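Local coordinates for 2-dehydropantoate 2-reductase (Enterococcus faecium, PDB 3WFI), which acts as a D-mandelate dehydrogenase of the ketopantoate reductase family, using NADH bound at its Rossmann fold to interconvert D-mandelate and the corresponding 2-keto acid, at the interface of chains A and B. Coordinates in Å, arbitrary orientation; residue numbers count along the deposited sequence, not the author numbering. Chains: chain A/B, 2-dehydropantoate 2-reductase.

Contact 1: the interface of chains A and B. Residues chain A 197, 213, 217, 221, 294, 301; chain B 297, 300-301, 304.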
loop_
_atom_site.group_PDB
_atom_site.type_symbol
_atom_site.label_atom_id
_atom_site.label_comp_id
_atom_site.label_asym_id
_atom_site.label_seq_id
_atom_site.Cartn_x
_atom_site.Cartn_y
_atom_site.Cartn_z
ATOM N N LEU A 197 5.331 -2.684 -5.782
ATOM C CA LEU A 197 4.062 -2.259 -6.371
ATOM C C LEU A 197 3.521 -3.267 -7.372
ATOM O O LEU A 197 2.328 -3.592 -7.347
ATOM C CB LEU A 197 4.196 -0.859 -6.999
ATOM C CG LEU A 197 4.515 0.273 -6.018
ATOM C CD1 LEU A 197 4.770 1.562 -6.781
ATOM C CD2 LEU A 197 3.398 0.479 -4.980
ATOM N N THR A 213 -2.551 6.400 -10.127
ATOM C CA THR A 213 -1.847 6.718 -8.877
ATOM C C THR A 213 -0.384 6.268 -8.821
ATOM O O THR A 213 0.308 6.550 -7.836
ATOM C CB THR A 213 -2.582 6.111 -7.651
ATOM O OG1 THR A 213 -2.784 4.708 -7.860
ATOM C CG2 THR A 213 -3.913 6.805 -7.419
ATOM N N MET A 217 2.555 7.256 -6.015
ATOM C CA MET A 217 3.129 6.247 -5.136
ATOM C C MET A 217 4.650 6.213 -5.305
ATOM O O MET A 217 5.386 6.125 -4.320
ATOM C CB MET A 217 2.493 4.880 -5.408
ATOM C CG MET A 217 1.031 4.828 -4.988
ATOM S SD MET A 217 0.264 3.204 -5.198
ATOM C CE MET A 217 0.263 3.014 -6.977
ATOM N N ILE A 221 7.482 7.322 -2.399
ATOM C CA ILE A 221 8.514 6.384 -1.984
ATOM C C ILE A 221 9.921 6.962 -2.221
ATOM O O ILE A 221 10.784 6.897 -1.336
ATOM C CB ILE A 221 8.365 5.002 -2.670
ATOM C CG1 ILE A 221 7.129 4.295 -2.127
ATOM C CG2 ILE A 221 9.594 4.137 -2.429
ATOM C CD1 ILE A 221 6.610 3.198 -3.021
ATOM N N TYR A 294 5.433 4.772 3.696
ATOM C CA TYR A 294 5.196 3.999 2.475
ATOM C C TYR A 294 6.135 2.782 2.397
ATOM O O TYR A 294 5.702 1.695 2.023
ATOM C CB TYR A 294 5.289 4.853 1.201
ATOM C CG TYR A 294 4.044 5.640 0.842
ATOM C CD1 TYR A 294 3.576 5.636 -0.466
ATOM C CD2 TYR A 294 3.346 6.388 1.776
ATOM C CE1 TYR A 294 2.443 6.344 -0.839
ATOM C CE2 TYR A 294 2.208 7.100 1.417
ATOM C CZ TYR A 294 1.763 7.081 0.102
ATOM O OH TYR A 294 0.637 7.784 -0.256
ATOM N N LEU A 301 2.918 -5.140 3.442
ATOM C CA LEU A 301 2.047 -5.744 2.444
ATOM C C LEU A 301 2.697 -6.927 1.740
ATOM O O LEU A 301 2.049 -7.940 1.500
ATOM C CB LEU A 301 1.588 -4.695 1.411
ATOM C CG LEU A 301 0.562 -3.694 1.928
ATOM C CD1 LEU A 301 0.463 -2.492 1.000
ATOM C CD2 LEU A 301 -0.797 -4.364 2.098
ATOM N N PHE B 297 -1.919 5.840 1.052
ATOM C CA PHE B 297 -1.329 4.739 0.257
ATOM C C PHE B 297 -2.360 3.662 -0.086
ATOM O O PHE B 297 -2.424 3.203 -1.227
ATOM C CB PHE B 297 -0.153 4.131 1.030
ATOM C CG PHE B 297 0.829 3.334 0.196
ATOM C CD1 PHE B 297 1.855 2.654 0.834
ATOM C CD2 PHE B 297 0.778 3.287 -1.198
ATOM C CE1 PHE B 297 2.781 1.925 0.125
ATOM C CE2 PHE B 297 1.703 2.549 -1.911
ATOM C CZ PHE B 297 2.707 1.865 -1.256
ATOM N N GLU B 300 -4.571 5.047 -2.718
ATOM C CA GLU B 300 -3.838 5.033 -3.975
ATOM C C GLU B 300 -3.745 3.607 -4.556
ATOM O O GLU B 300 -3.899 3.416 -5.764
ATOM C CB GLU B 300 -2.453 5.632 -3.757
ATOM C CG GLU B 300 -2.490 7.149 -3.597
ATOM C CD GLU B 300 -1.381 7.681 -2.731
ATOM O OE1 GLU B 300 -0.399 6.939 -2.478
ATOM O OE2 GLU B 300 -1.509 8.837 -2.285
ATOM N N LEU B 301 -3.488 2.618 -3.698
ATOM C CA LEU B 301 -3.366 1.238 -4.157
ATOM C C LEU B 301 -4.684 0.666 -4.685
ATOM O O LEU B 301 -4.703 -0.014 -5.729
ATOM C CB LEU B 301 -2.846 0.346 -3.034
ATOM C CG LEU B 301 -1.371 0.502 -2.717
ATOM C CD1 LEU B 301 -1.056 -0.125 -1.357
ATOM C CD2 LEU B 301 -0.528 -0.111 -3.824
ATOM N N ALA B 304 -5.288 2.142 -8.051
ATOM C CA ALA B 304 -4.415 1.489 -9.019
ATOM C C ALA B 304 -4.950 0.098 -9.404
ATOM O O ALA B 304 -4.856 -0.313 -10.570
ATOM C CB ALA B 304 -2.995 1.382 -8.483
#
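A:Tyr294 and B:Phe297 lie face on face, their centroids 4.1 Å apart and their planes 9° from parallel. The stack is offset: CD1 of the tyrosine sits over the centre of the phenyl ring, whereas CG of the phenylalanine meets the tyrosine ring nearer its rim. The tyrosine hydroxyl OH reaches past the stack to donate a hydrogen bond of 2.6 Å to OE1 of B:Glu300, arriving on the syn side and 22° out of the carboxylate plane; OE2 of the same carboxylate stands 3.1 Å from OH. Another polar link comes from A:Thr213, whose hydroxyl OG1 donates to the backbone O of B:Glu300 at 2.7 Å from above the carbonyl plane. One glutamate is thus gripped at both its side chain and its backbone.

An apolar layer packs around this pair. SD of A:Met217 lies in the plane of the B:Phe297 ring at its edge, 3.6 Å from CE2, and also touches CD2 of B:Leu301. The methionine chain bends at chi3 (-67°), which turns its methyl CE toward CB of B:Ala304. CD2 of A:Leu197 closes on the far tip of the phenyl ring, and CD1 of B:Leu301, from the same chain as that ring, lies toward the rim of the face opposite the tyrosine. At this largely helical interface of the deposited assembly, the two copies of Leu301 meet tip to tip, CD1 of A:Leu301 lying 3.7 Å from CD1 of B:Leu301.

Contact 2: the interface of chains A and B. Residues chain A 201-203, 211; chain B 304-305, 308.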
loop_
_atom_site.group_PDB
_atom_site.type_symbol
_atom_site.label_atom_id
_atom_site.label_comp_id
_atom_site.label_asym_id
_atom_site.label_seq_id
_atom_site.Cartn_x
_atom_site.Cartn_y
_atom_site.Cartn_z
ATOM N N LEU A 201 0.106 -5.325 -6.716
ATOM C CA LEU A 201 -1.003 -5.008 -7.617
ATOM C C LEU A 201 -1.236 -6.067 -8.710
ATOM O O LEU A 201 -2.270 -6.030 -9.405
ATOM C CB LEU A 201 -0.812 -3.627 -8.253
ATOM C CG LEU A 201 -0.915 -2.465 -7.269
ATOM C CD1 LEU A 201 -0.357 -1.191 -7.885
ATOM C CD2 LEU A 201 -2.362 -2.276 -6.824
ATOM N N ASP A 202 -0.291 -6.992 -8.846
ATOM C CA ASP A 202 -0.342 -8.042 -9.874
ATOM C C ASP A 202 -0.360 -7.436 -11.290
ATOM O O ASP A 202 -1.285 -7.653 -12.067
ATOM C CB ASP A 202 -1.546 -8.972 -9.655
ATOM C CG ASP A 202 -1.434 -10.273 -10.464
ATOM O OD1 ASP A 202 -0.320 -10.676 -10.791
ATOM O OD2 ASP A 202 -2.477 -10.878 -10.774
ATOM N N VAL A 203 0.688 -6.684 -11.613
ATOM C CA VAL A 203 0.798 -5.988 -12.898
ATOM C C VAL A 203 2.246 -5.996 -13.342
ATOM O O VAL A 203 3.141 -6.134 -12.513
ATOM C CB VAL A 203 0.325 -4.508 -12.796
ATOM C CG1 VAL A 203 -1.171 -4.428 -12.626
ATOM C CG2 VAL A 203 1.022 -3.786 -11.643
ATOM N N THR A 211 -1.663 3.184 -14.529
ATOM C CA THR A 211 -2.577 3.509 -13.443
ATOM C C THR A 211 -2.486 4.983 -13.029
ATOM O O THR A 211 -1.461 5.632 -13.214
ATOM C CB THR A 211 -2.353 2.609 -12.213
ATOM O OG1 THR A 211 -1.122 2.954 -11.557
ATOM C CG2 THR A 211 -2.335 1.151 -12.639
ATOM N N ALA B 304 -5.288 2.142 -8.051
ATOM C CA ALA B 304 -4.415 1.489 -9.019
ATOM C C ALA B 304 -4.950 0.098 -9.404
ATOM O O ALA B 304 -4.856 -0.313 -10.570
ATOM C CB ALA B 304 -2.995 1.382 -8.483
ATOM N N LYS B 305 -5.519 -0.608 -8.429
ATOM C CA LYS B 305 -6.054 -1.950 -8.685
ATOM C C LYS B 305 -7.317 -1.850 -9.557
ATOM O O LYS B 305 -7.472 -2.618 -10.508
ATOM C CB LYS B 305 -6.377 -2.670 -7.379
ATOM C CG LYS B 305 -6.819 -4.135 -7.541
ATOM C CD LYS B 305 -5.700 -5.036 -8.044
ATOM C CE LYS B 305 -6.145 -6.493 -8.094
ATOM N NZ LYS B 305 -5.036 -7.392 -8.481
ATOM N N SER B 308 -6.072 -1.169 -13.001
ATOM C CA SER B 308 -5.476 -2.356 -13.604
ATOM C C SER B 308 -6.522 -3.356 -14.105
ATOM O O SER B 308 -6.230 -4.151 -14.997
ATOM C CB SER B 308 -4.515 -3.044 -12.623
ATOM O OG SER B 308 -5.194 -3.828 -11.661
HETATM O O HOH W 1 -4.322 -6.272 -11.151
HETATM O O HOH W 2 -4.980 -9.801 -9.521
#
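B:Lys305 leaves its helix with CG anti to the backbone N (chi1 -174°), turns once at chi2 (67°) and then runs extended, a course that carries its ammonium to the C-terminal end of the helix 194-201 of chain A. There NZ donates to the backbone O of A:Leu201 over 3.2 Å, coming from well above the carbonyl plane. Two waters complete the link. Water 1 lies 2.7 Å from O of A:Leu201 and is also in bonding distance of the lysine NZ and of the hydroxyl OG of B:Ser308, so it ties both B residues to one carbonyl. Water 2 spans from NZ of B:Lys305, 2.6 Å away, to the carboxylate OD2 of A:Asp202, which stands 4.9 Å from that NZ. OG of B:Ser308 is steadied by donating to the backbone O of B:Lys305 at 2.8 Å, one turn back. CG1 of A:Val203 packs on CB of B:Ser308 at 3.6 Å. CD1 of A:Leu201 and CB of A:Thr211 both touch B:Ala304, from directions roughly at right angles. The site sits where the last turns of helix 293-308 of one chain meet the end of helix 194-201, the loop after it, and the loop before helix 214-231 of the other.

Contact 3: the interface of chains A and B. Residues chain A 293, 296-298, 300; chain B 216-217, 294, 297.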
loop_
_atom_site.group_PDB
_atom_site.type_symbol
_atom_site.label_atom_id
_atom_site.label_comp_id
_atom_site.label_asym_id
_atom_site.label_seq_id
_atom_site.Cartn_x
_atom_site.Cartn_y
_atom_site.Cartn_z
ATOM N N PRO A 293 6.694 5.892 6.022
ATOM C CA PRO A 293 5.455 5.082 6.118
ATOM C C PRO A 293 5.145 4.252 4.887
ATOM O O PRO A 293 4.669 3.121 5.024
ATOM C CB PRO A 293 4.368 6.120 6.358
ATOM C CG PRO A 293 4.927 7.394 5.819
ATOM C CD PRO A 293 6.404 7.330 6.121
ATOM N N ASP A 296 7.464 1.302 5.042
ATOM C CA ASP A 296 6.908 0.444 6.103
ATOM C C ASP A 296 5.729 -0.377 5.575
ATOM O O ASP A 296 5.705 -1.615 5.689
ATOM C CB ASP A 296 6.424 1.278 7.286
ATOM C CG ASP A 296 7.552 2.042 8.008
ATOM O OD1 ASP A 296 8.751 1.919 7.640
ATOM O OD2 ASP A 296 7.192 2.800 8.941
ATOM N N PHE A 297 4.759 0.312 4.989
ATOM C CA PHE A 297 3.492 -0.306 4.540
ATOM C C PHE A 297 3.716 -1.293 3.385
ATOM O O PHE A 297 3.164 -2.388 3.387
ATOM C CB PHE A 297 2.505 0.803 4.144
ATOM C CG PHE A 297 1.043 0.399 4.096
ATOM C CD1 PHE A 297 0.112 1.317 3.641
ATOM C CD2 PHE A 297 0.587 -0.849 4.501
ATOM C CE1 PHE A 297 -1.242 1.000 3.586
ATOM C CE2 PHE A 297 -0.754 -1.171 4.447
ATOM C CZ PHE A 297 -1.671 -0.267 3.971
ATOM N N LEU A 298 4.544 -0.902 2.409
ATOM C CA LEU A 298 4.829 -1.752 1.264
ATOM C C LEU A 298 5.541 -3.021 1.717
ATOM O O LEU A 298 5.220 -4.111 1.264
ATOM C CB LEU A 298 5.644 -1.007 0.222
ATOM C CG LEU A 298 5.806 -1.727 -1.132
ATOM C CD1 LEU A 298 4.472 -2.189 -1.692
ATOM C CD2 LEU A 298 6.498 -0.811 -2.124
ATOM N N GLU A 300 5.294 -4.344 4.769
ATOM C CA GLU A 300 4.246 -5.071 5.487
ATOM C C GLU A 300 3.293 -5.799 4.535
ATOM O O GLU A 300 2.967 -6.965 4.761
ATOM C CB GLU A 300 3.490 -4.117 6.407
ATOM C CG GLU A 300 4.291 -3.706 7.632
ATOM C CD GLU A 300 3.913 -2.330 8.147
ATOM O OE1 GLU A 300 2.856 -1.805 7.749
ATOM O OE2 GLU A 300 4.698 -1.777 8.942
ATOM N N LYS B 216 -0.065 -5.066 12.532
ATOM C CA LYS B 216 0.627 -3.816 12.357
ATOM C C LYS B 216 -0.134 -2.895 11.390
ATOM O O LYS B 216 -0.264 -1.696 11.635
ATOM C CB LYS B 216 2.055 -4.046 11.883
ATOM C CG LYS B 216 2.778 -2.782 11.431
ATOM C CD LYS B 216 2.974 -1.788 12.578
ATOM C CE LYS B 216 3.998 -0.712 12.228
ATOM N NZ LYS B 216 3.635 0.007 10.986
ATOM N N MET B 217 -0.619 -3.445 10.294
ATOM C CA MET B 217 -1.283 -2.611 9.277
ATOM C C MET B 217 -2.612 -2.062 9.811
ATOM O O MET B 217 -2.926 -0.886 9.640
ATOM C CB MET B 217 -1.491 -3.411 7.996
ATOM C CG MET B 217 -0.179 -3.736 7.293
ATOM S SD MET B 217 -0.370 -4.544 5.686
ATOM C CE MET B 217 -1.026 -6.147 6.194
ATOM N N TYR B 294 -0.870 5.833 5.625
ATOM C CA TYR B 294 -1.434 4.515 5.303
ATOM C C TYR B 294 -2.793 4.675 4.608
ATOM O O TYR B 294 -3.084 3.978 3.654
ATOM C CB TYR B 294 -1.547 3.605 6.549
ATOM C CG TYR B 294 -0.272 2.850 6.918
ATOM C CD1 TYR B 294 0.977 3.459 6.883
ATOM C CD2 TYR B 294 -0.332 1.515 7.300
ATOM C CE1 TYR B 294 2.117 2.769 7.238
ATOM C CE2 TYR B 294 0.799 0.805 7.648
ATOM C CZ TYR B 294 2.027 1.436 7.614
ATOM O OH TYR B 294 3.166 0.754 7.960
ATOM N N PHE B 297 -1.919 5.840 1.052
ATOM C CA PHE B 297 -1.329 4.739 0.257
ATOM C C PHE B 297 -2.360 3.662 -0.086
ATOM O O PHE B 297 -2.424 3.203 -1.227
ATOM C CB PHE B 297 -0.153 4.131 1.030
ATOM C CG PHE B 297 0.829 3.334 0.196
ATOM C CD1 PHE B 297 1.855 2.654 0.834
ATOM C CD2 PHE B 297 0.778 3.287 -1.198
ATOM C CE1 PHE B 297 2.781 1.925 0.125
ATOM C CE2 PHE B 297 1.703 2.549 -1.911
ATOM C CZ PHE B 297 2.707 1.865 -1.256
HETATM O O HOH W 3 4.642 2.461 9.881
#
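The ring of A:Phe297 carries B:Tyr294 on one face, with CD2 of the tyrosine over its centre, and receives SD of B:Met217 in plane at its edge. The tyrosine ring in turn has CG of A:Phe297 over its own centre; the planes are 4° apart and the centroids 4.0 Å. On its rim, CE1 of B:Tyr294 faces the backbone O of A:Pro293. The two phenylalanine side chains run antiparallel alongside each other, CD1 of A:Phe297 lying 3.6 Å from CD1 of B:Phe297, so the stacks of the two halves are joined across the interface of the assembly.

Beyond the rings lies a charged cluster. As in the symmetry-related copy, the hydroxyl OH of B:Tyr294 donates to OE1 of A:Glu300 at 2.6 Å; OE2 forms a 2.9 Å salt bridge with NZ of B:Lys216, and both oxygens are met on the syn side, out of the carboxylate plane. The lysine bends at chi2 (64°) and again at chi4, and this curl lays CG near CD of A:Glu300 while returning NZ to OE2. Both carboxylate oxygens are therefore engaged, which would fix the group's rotation. Water 3 joins NZ of B:Lys216 and OH of B:Tyr294 to A:Asp296, standing 2.7 Å from its carboxylate OD2.

Contact 4: the interface of chains A and B. Residues chain A 210-213; chain B 300, 303-304, 307-308, 312.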
loop_
_atom_site.group_PDB
_atom_site.type_symbol
_atom_site.label_atom_id
_atom_site.label_comp_id
_atom_site.label_asym_id
_atom_site.label_seq_id
_atom_site.Cartn_x
_atom_site.Cartn_y
_atom_site.Cartn_z
ATOM N N LYS A 210 0.359 2.706 -16.409
ATOM C CA LYS A 210 -0.950 3.123 -16.895
ATOM C C LYS A 210 -1.972 3.458 -15.793
ATOM O O LYS A 210 -3.007 4.018 -16.096
ATOM C CB LYS A 210 -1.519 2.073 -17.847
ATOM C CG LYS A 210 -0.705 1.970 -19.120
ATOM C CD LYS A 210 -1.498 1.371 -20.259
ATOM C CE LYS A 210 -1.518 -0.137 -20.220
ATOM N NZ LYS A 210 -2.380 -0.658 -21.329
ATOM N N THR A 211 -1.663 3.184 -14.529
ATOM C CA THR A 211 -2.577 3.509 -13.443
ATOM C C THR A 211 -2.486 4.983 -13.029
ATOM O O THR A 211 -1.461 5.632 -13.214
ATOM C CB THR A 211 -2.353 2.609 -12.213
ATOM O OG1 THR A 211 -1.122 2.954 -11.557
ATOM C CG2 THR A 211 -2.335 1.151 -12.639
ATOM N N SER A 212 -3.576 5.494 -12.479
ATOM C CA SER A 212 -3.717 6.918 -12.196
ATOM C C SER A 212 -2.883 7.344 -11.009
ATOM O O SER A 212 -2.561 8.523 -10.895
ATOM C CB SER A 212 -5.183 7.271 -11.932
ATOM O OG SER A 212 -5.690 6.467 -10.856
ATOM N N THR A 213 -2.551 6.400 -10.127
ATOM C CA THR A 213 -1.847 6.718 -8.877
ATOM C C THR A 213 -0.384 6.268 -8.821
ATOM O O THR A 213 0.308 6.550 -7.836
ATOM C CB THR A 213 -2.582 6.111 -7.651
ATOM O OG1 THR A 213 -2.784 4.708 -7.860
ATOM C CG2 THR A 213 -3.913 6.805 -7.419
ATOM N N GLU B 300 -4.571 5.047 -2.718
ATOM C CA GLU B 300 -3.838 5.033 -3.975
ATOM C C GLU B 300 -3.745 3.607 -4.556
ATOM O O GLU B 300 -3.899 3.416 -5.764
ATOM C CB GLU B 300 -2.453 5.632 -3.757
ATOM C CG GLU B 300 -2.490 7.149 -3.597
ATOM C CD GLU B 300 -1.381 7.681 -2.731
ATOM O OE1 GLU B 300 -0.399 6.939 -2.478
ATOM O OE2 GLU B 300 -1.509 8.837 -2.285
ATOM N N HIS B 303 -7.171 2.382 -5.925
ATOM C CA HIS B 303 -7.407 3.020 -7.223
ATOM C C HIS B 303 -6.563 2.412 -8.338
ATOM O O HIS B 303 -7.054 2.215 -9.457
ATOM C CB HIS B 303 -7.192 4.541 -7.126
ATOM C CG HIS B 303 -8.305 5.273 -6.460
ATOM N ND1 HIS B 303 -9.643 5.004 -6.699
ATOM C CD2 HIS B 303 -8.283 6.284 -5.562
ATOM C CE1 HIS B 303 -10.383 5.813 -5.967
ATOM N NE2 HIS B 303 -9.583 6.598 -5.274
ATOM N N ALA B 304 -5.288 2.142 -8.051
ATOM C CA ALA B 304 -4.415 1.489 -9.019
ATOM C C ALA B 304 -4.950 0.098 -9.404
ATOM O O ALA B 304 -4.856 -0.313 -10.570
ATOM C CB ALA B 304 -2.995 1.382 -8.483
ATOM N N ASP B 307 -7.855 0.560 -11.673
ATOM C CA ASP B 307 -7.335 0.913 -12.979
ATOM C C ASP B 307 -6.800 -0.318 -13.712
ATOM O O ASP B 307 -7.075 -0.497 -14.886
ATOM C CB ASP B 307 -6.246 1.976 -12.865
ATOM C CG ASP B 307 -6.774 3.317 -12.344
ATOM O OD1 ASP B 307 -7.989 3.575 -12.435
ATOM O OD2 ASP B 307 -5.958 4.140 -11.880
ATOM N N SER B 308 -6.072 -1.169 -13.001
ATOM C CA SER B 308 -5.476 -2.356 -13.604
ATOM C C SER B 308 -6.522 -3.356 -14.105
ATOM O O SER B 308 -6.230 -4.151 -14.997
ATOM C CB SER B 308 -4.515 -3.044 -12.623
ATOM O OG SER B 308 -5.194 -3.828 -11.661
ATOM N N LYS B 312 -12.899 2.159 -14.249
ATOM C CA LYS B 312 -12.488 3.581 -14.250
ATOM C C LYS B 312 -13.619 4.618 -14.221
ATOM O O LYS B 312 -14.778 4.270 -14.297
ATOM C CB LYS B 312 -11.576 3.863 -15.447
ATOM C CG LYS B 312 -10.364 2.943 -15.518
ATOM C CD LYS B 312 -9.162 3.616 -16.154
ATOM C CE LYS B 312 -8.012 2.642 -16.368
ATOM N NZ LYS B 312 -6.817 3.325 -16.943
HETATM O O HOH W 4 -5.766 5.087 -15.268
#
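B:Asp307, which buries 48 Å², is set against A:Thr211 and A:Thr213, which bury 36 and 38 Å², with A:Ser212 between them as its hydrogen-bonding partner. This is the part of the interface where the loop 210-213 of chain A lies along the C-terminal half of helix 293-308 of chain B. OD2 of B:Asp307 accepts from the hydroxyl OG of A:Ser212 at 2.6 Å and from the backbone N of the same serine at 2.8 Å. The two donors use different sides of that oxygen. The hydroxyl takes its syn lone pair, while the amide arrives on the anti side, 30° out of the carboxylate plane, along a nearly straight bond (166° at H). The serine places OG between its backbone N and carbonyl carbon (chi1 57°), which keeps hydroxyl and amide close enough to grip the same acceptor. Because the loop leads into helix 214-231, the carboxylate lies near that helix's N-terminal end, a setting that may favour its negative charge.

The threonines flank the serine with apolar groups. CB and CG2 of A:Thr211 pack against CB of B:Asp307, both 4.0 Å away, the two side chains running at a slant to each other. On the other flank, CG2 of A:Thr213 reaches CB of B:His303, beside the hydrogen bond that OG1 of A:Thr213 makes to the backbone O of B:Glu300. At the outer end, water 4 bridges the chains, lying 3.1 Å from the backbone O of A:Lys210 and 2.6 Å from NZ of B:Lys312.

Helix 293-308 runs through all four contacts and forms the spine of the interface. Contact 1 lies about 10 Å, between C-alpha centres, from each of the others, sharing B:Phe297 with contact 3, B:Ala304 with contact 2, and A:Thr213, B:Glu300 and B:Ala304 with contact 4. Contacts 2 and 4 are near neighbours, about 6 Å apart, with A:Thr211, B:Ala304 and B:Ser308 in common, while contact 3 stands about 17 Å from contact 2 and about 19 Å from contact 4, between the same centres. The two-fold symmetry repeats each contact with the chains exchanged. Such reciprocal packing is consistent with a dimer, although the structure alone does not show the state in solution.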